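Local atomic coordinates of cytochrome C (PDB entry 5N1T), a protein that carries a covalently attached heme c and probably serves in electron transfer. Residues G40-N45 against T78-Q83; A69-T74 against Y87-I92. One frame throughout, in Å; residues are numbered along the deposited sequence.

Contact 1: residues G40-N45 against T78-Q83; sequences GCHGPN and TVMQRQ. With HEC (heme c), chain F.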
loop_
_atom_site.group_PDB
_atom_site.type_symbol
_atom_site.label_atom_id
_atom_site.label_comp_id
_atom_site.label_asym_id
_atom_site.label_seq_id
_atom_site.Cartn_x
_atom_site.Cartn_y
_atom_site.Cartn_z
ATOM N N GLY B 40 13.882 -17.407 -16.651
ATOM C CA GLY B 40 13.071 -16.475 -15.875
ATOM C C GLY B 40 13.669 -15.085 -15.813
ATOM O O GLY B 40 12.954 -14.109 -16.055
ATOM N N CYS B 41 14.968 -14.982 -15.517
ATOM C CA CYS B 41 15.691 -13.687 -15.600
ATOM C C CYS B 41 16.440 -13.477 -16.904
ATOM O O CYS B 41 16.555 -12.332 -17.357
ATOM C CB CYS B 41 16.751 -13.522 -14.522
ATOM S SG CYS B 41 16.242 -13.402 -12.798
ATOM N N HIS B 42 16.991 -14.562 -17.471
ATOM C CA HIS B 42 17.933 -14.432 -18.588
ATOM C C HIS B 42 17.206 -14.395 -19.957
ATOM O O HIS B 42 17.844 -14.165 -20.988
ATOM C CB HIS B 42 19.082 -15.475 -18.513
ATOM C CG HIS B 42 20.174 -15.145 -17.521
ATOM N ND1 HIS B 42 21.170 -14.216 -17.776
ATOM C CD2 HIS B 42 20.457 -15.660 -16.294
ATOM C CE1 HIS B 42 22.000 -14.154 -16.742
ATOM N NE2 HIS B 42 21.585 -15.012 -15.822
ATOM N N GLY B 43 15.877 -14.560 -19.959
ATOM C CA GLY B 43 15.064 -14.428 -21.189
ATOM C C GLY B 43 14.831 -15.773 -21.826
ATOM O O GLY B 43 15.522 -16.714 -21.453
ATOM N N PRO B 44 13.894 -15.877 -22.812
ATOM C CA PRO B 44 13.578 -17.232 -23.341
ATOM C C PRO B 44 14.812 -17.794 -24.016
ATOM O O PRO B 44 15.471 -17.068 -24.783
ATOM C CB PRO B 44 12.451 -16.991 -24.372
ATOM C CG PRO B 44 12.298 -15.499 -24.493
ATOM C CD PRO B 44 13.381 -14.808 -23.706
ATOM N N ASN B 45 15.152 -19.043 -23.678
ATOM C CA ASN B 45 16.386 -19.723 -24.137
ATOM C C ASN B 45 17.690 -18.891 -24.151
ATOM O O ASN B 45 18.498 -18.991 -25.077
ATOM C CB ASN B 45 16.126 -20.436 -25.478
ATOM C CG ASN B 45 15.633 -21.862 -25.283
ATOM O OD1 ASN B 45 16.230 -22.804 -25.812
ATOM N ND2 ASN B 45 14.554 -22.034 -24.493
ATOM N N THR B 78 25.375 -9.353 -7.980
ATOM C CA THR B 78 24.238 -8.721 -7.286
ATOM C C THR B 78 23.262 -9.759 -6.796
ATOM O O THR B 78 22.722 -9.607 -5.724
ATOM C CB THR B 78 23.465 -7.687 -8.115
ATOM O OG1 THR B 78 23.410 -8.103 -9.485
ATOM C CG2 THR B 78 24.130 -6.354 -8.039
ATOM N N VAL B 79 23.059 -10.818 -7.569
ATOM C CA VAL B 79 22.107 -11.878 -7.219
ATOM C C VAL B 79 22.577 -13.280 -7.620
ATOM O O VAL B 79 22.024 -14.274 -7.151
ATOM C CB VAL B 79 20.725 -11.594 -7.830
ATOM C CG1 VAL B 79 20.726 -11.819 -9.351
ATOM C CG2 VAL B 79 19.642 -12.372 -7.101
ATOM N N MET B 80 23.601 -13.358 -8.476
ATOM C CA MET B 80 24.050 -14.664 -8.966
ATOM C C MET B 80 24.562 -15.657 -7.935
ATOM O O MET B 80 24.319 -16.846 -8.089
ATOM C CB MET B 80 24.974 -14.567 -10.169
ATOM C CG MET B 80 24.219 -14.430 -11.499
ATOM S SD MET B 80 23.056 -15.734 -12.024
ATOM C CE MET B 80 23.963 -17.244 -11.747
ATOM N N GLN B 81 25.252 -15.190 -6.896
ATOM C CA GLN B 81 25.599 -16.076 -5.792
ATOM C C GLN B 81 24.356 -16.604 -5.056
ATOM O O GLN B 81 24.311 -17.793 -4.695
ATOM C CB GLN B 81 26.532 -15.402 -4.805
ATOM C CG GLN B 81 27.018 -16.335 -3.697
ATOM C CD GLN B 81 28.002 -15.633 -2.780
ATOM O OE1 GLN B 81 27.867 -14.441 -2.510
ATOM N NE2 GLN B 81 29.017 -16.361 -2.317
ATOM N N ARG B 82 23.363 -15.730 -4.832
ATOM C CA ARG B 82 22.153 -16.169 -4.151
ATOM C C ARG B 82 21.543 -17.341 -4.908
ATOM O O ARG B 82 21.159 -18.351 -4.302
ATOM C CB ARG B 82 21.172 -15.011 -3.902
ATOM C CG ARG B 82 21.520 -14.227 -2.637
ATOM C CD ARG B 82 20.626 -13.050 -2.396
ATOM N NE ARG B 82 21.003 -11.904 -3.206
ATOM C CZ ARG B 82 20.200 -10.862 -3.441
ATOM N NH1 ARG B 82 18.958 -10.835 -2.957
ATOM N NH2 ARG B 82 20.611 -9.844 -4.184
ATOM N N GLN B 83 21.545 -17.227 -6.234
ATOM C CA GLN B 83 20.995 -18.240 -7.113
ATOM C C GLN B 83 21.948 -19.442 -7.229
ATOM O O GLN B 83 21.563 -20.569 -6.883
ATOM C CB GLN B 83 20.676 -17.629 -8.486
ATOM C CG GLN B 83 19.385 -16.818 -8.567
ATOM C CD GLN B 83 18.174 -17.686 -8.316
ATOM O OE1 GLN B 83 17.941 -18.650 -9.038
ATOM N NE2 GLN B 83 17.404 -17.364 -7.264
HETATM FE FE HEC F . 22.112 -15.439 -14.072
HETATM C CHA HEC F . 24.766 -13.252 -14.616
HETATM C CHB HEC F . 23.850 -17.909 -15.608
HETATM C CHC HEC F . 19.740 -17.765 -12.983
HETATM C CHD HEC F . 20.213 -12.895 -12.944
HETATM N NA HEC F . 24.002 -15.546 -14.943
HETATM C C1A HEC F . 24.931 -14.606 -15.129
HETATM C C2A HEC F . 26.164 -15.029 -15.851
HETATM C C3A HEC F . 25.882 -16.439 -16.132
HETATM C C4A HEC F . 24.542 -16.621 -15.528
HETATM C CMA HEC F . 26.701 -17.482 -16.824
HETATM C CAA HEC F . 27.368 -14.196 -16.212
HETATM C CBA HEC F . 26.979 -13.650 -17.588
HETATM C CGA HEC F . 28.054 -12.843 -18.304
HETATM O O1A HEC F . 29.040 -12.388 -17.687
HETATM O O2A HEC F . 27.916 -12.634 -19.531
HETATM N NB HEC F . 21.843 -17.500 -14.248
HETATM C C1B HEC F . 22.655 -18.342 -14.926
HETATM C C2B HEC F . 22.274 -19.763 -14.952
HETATM C C3B HEC F . 21.059 -19.760 -14.145
HETATM C C4B HEC F . 20.860 -18.309 -13.766
HETATM C CMB HEC F . 22.956 -20.946 -15.581
HETATM C CAB HEC F . 20.373 -21.054 -13.893
HETATM C CBB HEC F . 19.145 -21.297 -13.106
HETATM N NC HEC F . 20.252 -15.355 -13.125
HETATM C C1C HEC F . 19.397 -16.347 -12.784
HETATM C C2C HEC F . 18.126 -15.897 -12.133
HETATM C C3C HEC F . 18.316 -14.424 -12.118
HETATM C C4C HEC F . 19.625 -14.224 -12.760
HETATM C CMC HEC F . 17.004 -16.760 -11.637
HETATM C CAC HEC F . 17.481 -13.266 -11.678
HETATM C CBC HEC F . 16.182 -13.344 -10.972
HETATM N ND HEC F . 22.443 -13.422 -13.818
HETATM C C1D HEC F . 21.595 -12.539 -13.303
HETATM C C2D HEC F . 22.118 -11.156 -13.203
HETATM C C3D HEC F . 23.488 -11.282 -13.726
HETATM C C4D HEC F . 23.551 -12.712 -14.047
HETATM C CMD HEC F . 21.436 -9.918 -12.732
HETATM C CAD HEC F . 24.564 -10.253 -13.863
HETATM C CBD HEC F . 25.488 -10.595 -12.699
HETATM C CGD HEC F . 25.067 -10.046 -11.351
HETATM O O1D HEC F . 25.047 -8.808 -11.168
HETATM O O2D HEC F . 24.776 -10.859 -10.444
#
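The two segments meet almost entirely through a metal: the single residue pair within reach of each other, His42 and Met80, is joined by the heme iron lying between them. His42 NE2 binds the iron at 1.9 Å from one face of the porphyrin, and Met80 SD binds it at 2.3 Å from the other. NE2 and SD are 4.1 Å apart, and the sulfur sits at the edge of the imidazole, close to the ring plane, as expected when NE2 binds iron in its ring plane and methionine is the other axial ligand. CG of His42 turns anti to its own carbonyl carbon (chi1 -78°), and ND1 donates to the backbone O of Pro53, which, with the iron bond at NE2, helps fix the rotation of the imidazole. Bends at chi2 (-60°) and chi3 (-47°) bring Met80 SD to the iron and leave CE over the porphyrin, 3.3 Å from heme NB. Beside His42, Cys41 SG is covalently attached to heme CAC, tethering the histidine segment to the ring as well.

On the methionine side the polypeptide grips a propionate. Thr78 N donates to heme O2D at 2.9 Å, and Thr78 OG1 donates to O1D; Val79 N and Met80 N add weak bonds to O2D. These donors cluster at the start of helix 80-84, where the helix end would probably help stabilise a carboxylate. Arg75 also hydrogen-bonds to the heme. Arg82 folds back so that NH2 meets Thr78 O at 2.6 Å, in the guanidinium plane. A chain of another protein hydrogen-bonds to Cys41 O and to the side chains of Arg82 and Gln83. With Cys38, Cys41 and His42 make the CXXCH motif, and with Met80 the His/Met-ligated heme site of a class I cytochrome c.

Contact 2: residues A69-T74 against Y87-I92; sequences AFRSGT and YSEDEI. With HEC (heme c), chain F.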
loop_
_atom_site.group_PDB
_atom_site.type_symbol
_atom_site.label_atom_id
_atom_site.label_comp_id
_atom_site.label_asym_id
_atom_site.label_seq_id
_atom_site.Cartn_x
_atom_site.Cartn_y
_atom_site.Cartn_z
ATOM N N ALA B 69 32.138 -19.807 -9.932
ATOM C CA ALA B 69 32.833 -18.545 -9.606
ATOM C C ALA B 69 31.961 -17.583 -8.779
ATOM O O ALA B 69 32.449 -16.919 -7.846
ATOM C CB ALA B 69 33.329 -17.853 -10.873
ATOM N N PHE B 70 30.674 -17.521 -9.138
ATOM C CA PHE B 70 29.694 -16.704 -8.429
ATOM C C PHE B 70 29.419 -17.346 -7.079
ATOM O O PHE B 70 29.394 -16.658 -6.044
ATOM C CB PHE B 70 28.394 -16.619 -9.220
ATOM C CG PHE B 70 28.394 -15.599 -10.338
ATOM C CD1 PHE B 70 28.854 -14.300 -10.139
ATOM C CD2 PHE B 70 27.868 -15.932 -11.594
ATOM C CE1 PHE B 70 28.805 -13.362 -11.172
ATOM C CE2 PHE B 70 27.815 -15.008 -12.625
ATOM C CZ PHE B 70 28.285 -13.717 -12.424
ATOM N N ARG B 71 29.258 -18.667 -7.108
ATOM C CA ARG B 71 28.986 -19.461 -5.940
ATOM C C ARG B 71 29.976 -19.237 -4.772
ATOM O O ARG B 71 29.575 -18.971 -3.646
ATOM C CB ARG B 71 28.976 -20.906 -6.379
ATOM C CG ARG B 71 28.102 -21.854 -5.601
ATOM C CD ARG B 71 28.142 -23.174 -6.346
ATOM N NE ARG B 71 27.532 -24.266 -5.593
ATOM C CZ ARG B 71 28.197 -25.118 -4.814
ATOM N NH1 ARG B 71 29.510 -25.015 -4.667
ATOM N NH2 ARG B 71 27.541 -26.086 -4.185
ATOM N N SER B 72 31.261 -19.307 -5.043
ATOM C CA SER B 72 32.281 -19.161 -3.991
ATOM C C SER B 72 32.636 -17.700 -3.655
ATOM O O SER B 72 33.244 -17.410 -2.623
ATOM C CB SER B 72 33.550 -19.865 -4.449
ATOM O OG SER B 72 34.108 -19.112 -5.525
ATOM N N GLY B 73 32.311 -16.786 -4.555
ATOM C CA GLY B 73 32.601 -15.391 -4.321
ATOM C C GLY B 73 33.566 -14.815 -5.318
ATOM O O GLY B 73 33.487 -13.634 -5.613
ATOM N N THR B 74 34.472 -15.640 -5.834
ATOM C CA THR B 74 35.504 -15.234 -6.796
ATOM C C THR B 74 35.043 -14.149 -7.744
ATOM O O THR B 74 35.775 -13.187 -8.008
ATOM C CB THR B 74 35.886 -16.429 -7.674
ATOM O OG1 THR B 74 36.352 -17.464 -6.818
ATOM C CG2 THR B 74 36.961 -16.045 -8.754
ATOM N N TYR B 87 22.382 -24.394 -6.021
ATOM C CA TYR B 87 22.677 -25.629 -6.740
ATOM C C TYR B 87 23.950 -26.335 -6.310
ATOM O O TYR B 87 24.931 -25.700 -5.906
ATOM C CB TYR B 87 22.765 -25.340 -8.216
ATOM C CG TYR B 87 21.567 -24.645 -8.747
ATOM C CD1 TYR B 87 20.374 -25.350 -8.983
ATOM C CD2 TYR B 87 21.601 -23.286 -8.995
ATOM C CE1 TYR B 87 19.253 -24.714 -9.467
ATOM C CE2 TYR B 87 20.490 -22.642 -9.478
ATOM C CZ TYR B 87 19.324 -23.351 -9.718
ATOM O OH TYR B 87 18.224 -22.683 -10.227
ATOM N N SER B 88 23.928 -27.655 -6.428
ATOM C CA SER B 88 25.117 -28.464 -6.268
ATOM C C SER B 88 26.001 -28.390 -7.524
ATOM O O SER B 88 25.561 -27.950 -8.596
ATOM C CB SER B 88 24.691 -29.903 -6.040
ATOM O OG SER B 88 24.260 -30.457 -7.262
ATOM N N GLU B 89 27.240 -28.850 -7.377
ATOM C CA GLU B 89 28.200 -28.988 -8.486
ATOM C C GLU B 89 27.712 -29.879 -9.636
ATOM O O GLU B 89 27.937 -29.561 -10.799
ATOM C CB GLU B 89 29.553 -29.481 -7.965
ATOM C CG GLU B 89 30.132 -28.607 -6.857
ATOM C CD GLU B 89 31.641 -28.638 -6.814
ATOM O OE1 GLU B 89 32.229 -29.546 -7.461
ATOM O OE2 GLU B 89 32.225 -27.745 -6.144
ATOM N N ASP B 90 27.041 -30.983 -9.303
ATOM C CA ASP B 90 26.378 -31.845 -10.295
ATOM C C ASP B 90 25.288 -31.149 -11.088
ATOM O O ASP B 90 25.232 -31.266 -12.321
ATOM C CB ASP B 90 25.781 -33.077 -9.621
ATOM C CG ASP B 90 26.730 -34.227 -9.614
ATOM O OD1 ASP B 90 27.951 -33.955 -9.585
ATOM O OD2 ASP B 90 26.256 -35.388 -9.657
ATOM N N GLU B 91 24.423 -30.430 -10.363
ATOM C CA GLU B 91 23.306 -29.711 -10.961
ATOM C C GLU B 91 23.807 -28.588 -11.866
ATOM O O GLU B 91 23.284 -28.433 -12.973
ATOM C CB GLU B 91 22.367 -29.187 -9.885
ATOM C CG GLU B 91 21.563 -30.280 -9.184
ATOM C CD GLU B 91 20.972 -29.815 -7.862
ATOM O OE1 GLU B 91 21.464 -28.812 -7.264
ATOM O OE2 GLU B 91 19.997 -30.460 -7.428
ATOM N N ILE B 92 24.830 -27.853 -11.404
ATOM C CA ILE B 92 25.519 -26.835 -12.202
ATOM C C ILE B 92 26.036 -27.357 -13.563
ATOM O O ILE B 92 25.932 -26.656 -14.586
ATOM C CB ILE B 92 26.605 -26.131 -11.365
ATOM C CG1 ILE B 92 25.977 -24.955 -10.616
ATOM C CG2 ILE B 92 27.699 -25.560 -12.235
ATOM C CD1 ILE B 92 26.521 -24.705 -9.222
HETATM FE FE HEC F . 22.112 -15.439 -14.072
HETATM C CHA HEC F . 24.766 -13.252 -14.616
HETATM C CHB HEC F . 23.850 -17.909 -15.608
HETATM C CHC HEC F . 19.740 -17.765 -12.983
HETATM C CHD HEC F . 20.213 -12.895 -12.944
HETATM N NA HEC F . 24.002 -15.546 -14.943
HETATM C C1A HEC F . 24.931 -14.606 -15.129
HETATM C C2A HEC F . 26.164 -15.029 -15.851
HETATM C C3A HEC F . 25.882 -16.439 -16.132
HETATM C C4A HEC F . 24.542 -16.621 -15.528
HETATM C CMA HEC F . 26.701 -17.482 -16.824
HETATM C CAA HEC F . 27.368 -14.196 -16.212
HETATM C CBA HEC F . 26.979 -13.650 -17.588
HETATM C CGA HEC F . 28.054 -12.843 -18.304
HETATM O O1A HEC F . 29.040 -12.388 -17.687
HETATM O O2A HEC F . 27.916 -12.634 -19.531
HETATM N NB HEC F . 21.843 -17.500 -14.248
HETATM C C1B HEC F . 22.655 -18.342 -14.926
HETATM C C2B HEC F . 22.274 -19.763 -14.952
HETATM C C3B HEC F . 21.059 -19.760 -14.145
HETATM C C4B HEC F . 20.860 -18.309 -13.766
HETATM C CMB HEC F . 22.956 -20.946 -15.581
HETATM C CAB HEC F . 20.373 -21.054 -13.893
HETATM C CBB HEC F . 19.145 -21.297 -13.106
HETATM N NC HEC F . 20.252 -15.355 -13.125
HETATM C C1C HEC F . 19.397 -16.347 -12.784
HETATM C C2C HEC F . 18.126 -15.897 -12.133
HETATM C C3C HEC F . 18.316 -14.424 -12.118
HETATM C C4C HEC F . 19.625 -14.224 -12.760
HETATM C CMC HEC F . 17.004 -16.760 -11.637
HETATM C CAC HEC F . 17.481 -13.266 -11.678
HETATM C CBC HEC F . 16.182 -13.344 -10.972
HETATM N ND HEC F . 22.443 -13.422 -13.818
HETATM C C1D HEC F . 21.595 -12.539 -13.303
HETATM C C2D HEC F . 22.118 -11.156 -13.203
HETATM C C3D HEC F . 23.488 -11.282 -13.726
HETATM C C4D HEC F . 23.551 -12.712 -14.047
HETATM C CMD HEC F . 21.436 -9.918 -12.732
HETATM C CAD HEC F . 24.564 -10.253 -13.863
HETATM C CBD HEC F . 25.488 -10.595 -12.699
HETATM C CGD HEC F . 25.067 -10.046 -11.351
HETATM O O1D HEC F . 25.047 -8.808 -11.168
HETATM O O2D HEC F . 24.776 -10.859 -10.444
#
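Tyr87 offers its carbonyl O to Arg71, whose guanidinium grips it side-on with two nitrogens: NE at 3.0 Å, almost in line with the C=O, and NH2 at 3.2 Å, on a lone pair. Both bonds lie near the guanidinium plane. Arg71 spans the distance with CG anti to the backbone N (chi1 -151°) and a chain extended as far as NE. The Tyr87 ring leads the other way, its OH 3.3 Å from heme CBB; on helix 60-72, Phe70 turns its ring edge to heme C2A. Ser88 follows as the N-cap of helix 89-101: its OG accepts from Glu91 N, while its own N donates to Glu91 OE1 at 2.8 Å. Next, Glu89 carries OE2 to 4.1 Å from Arg71 NH1, well out of the guanidinium plane, so charge alone links them. Glu91 OE2 also forms a salt bridge with Arg30 of helix 29-42. Ile92 then places CD1 3.6 Å from Arg71 CD, where the two side chains cross at a slant; it also packs on Ala64 and Met67. A capping box thus starts the C-terminal helix beside helix 60-72, in the all-helical fold of a small cytochrome c.

Overall arrangement
Contact 1 is buried and lies nearer the centre of the chain; contact 2, 13 Å away between centres, is only partly buried. The first works by metal ligation, covalent attachment and propionate bonds, all directed at the heme. The second joins its segments through an arginine on a backbone carbonyl and an apolar touch, with a capping box inside 87-92, and reaches the heme only through Phe70 and Tyr87. Their segments lie on different helices and alternate along the chain. They also touch: Gln81 NE2 probably donates to Arg71 O, 3.0 Å away, and Met80 CB packs on the Phe70 ring, so helix 60-72 backs the methionine ligand while its end binds the loop before helix 89-101.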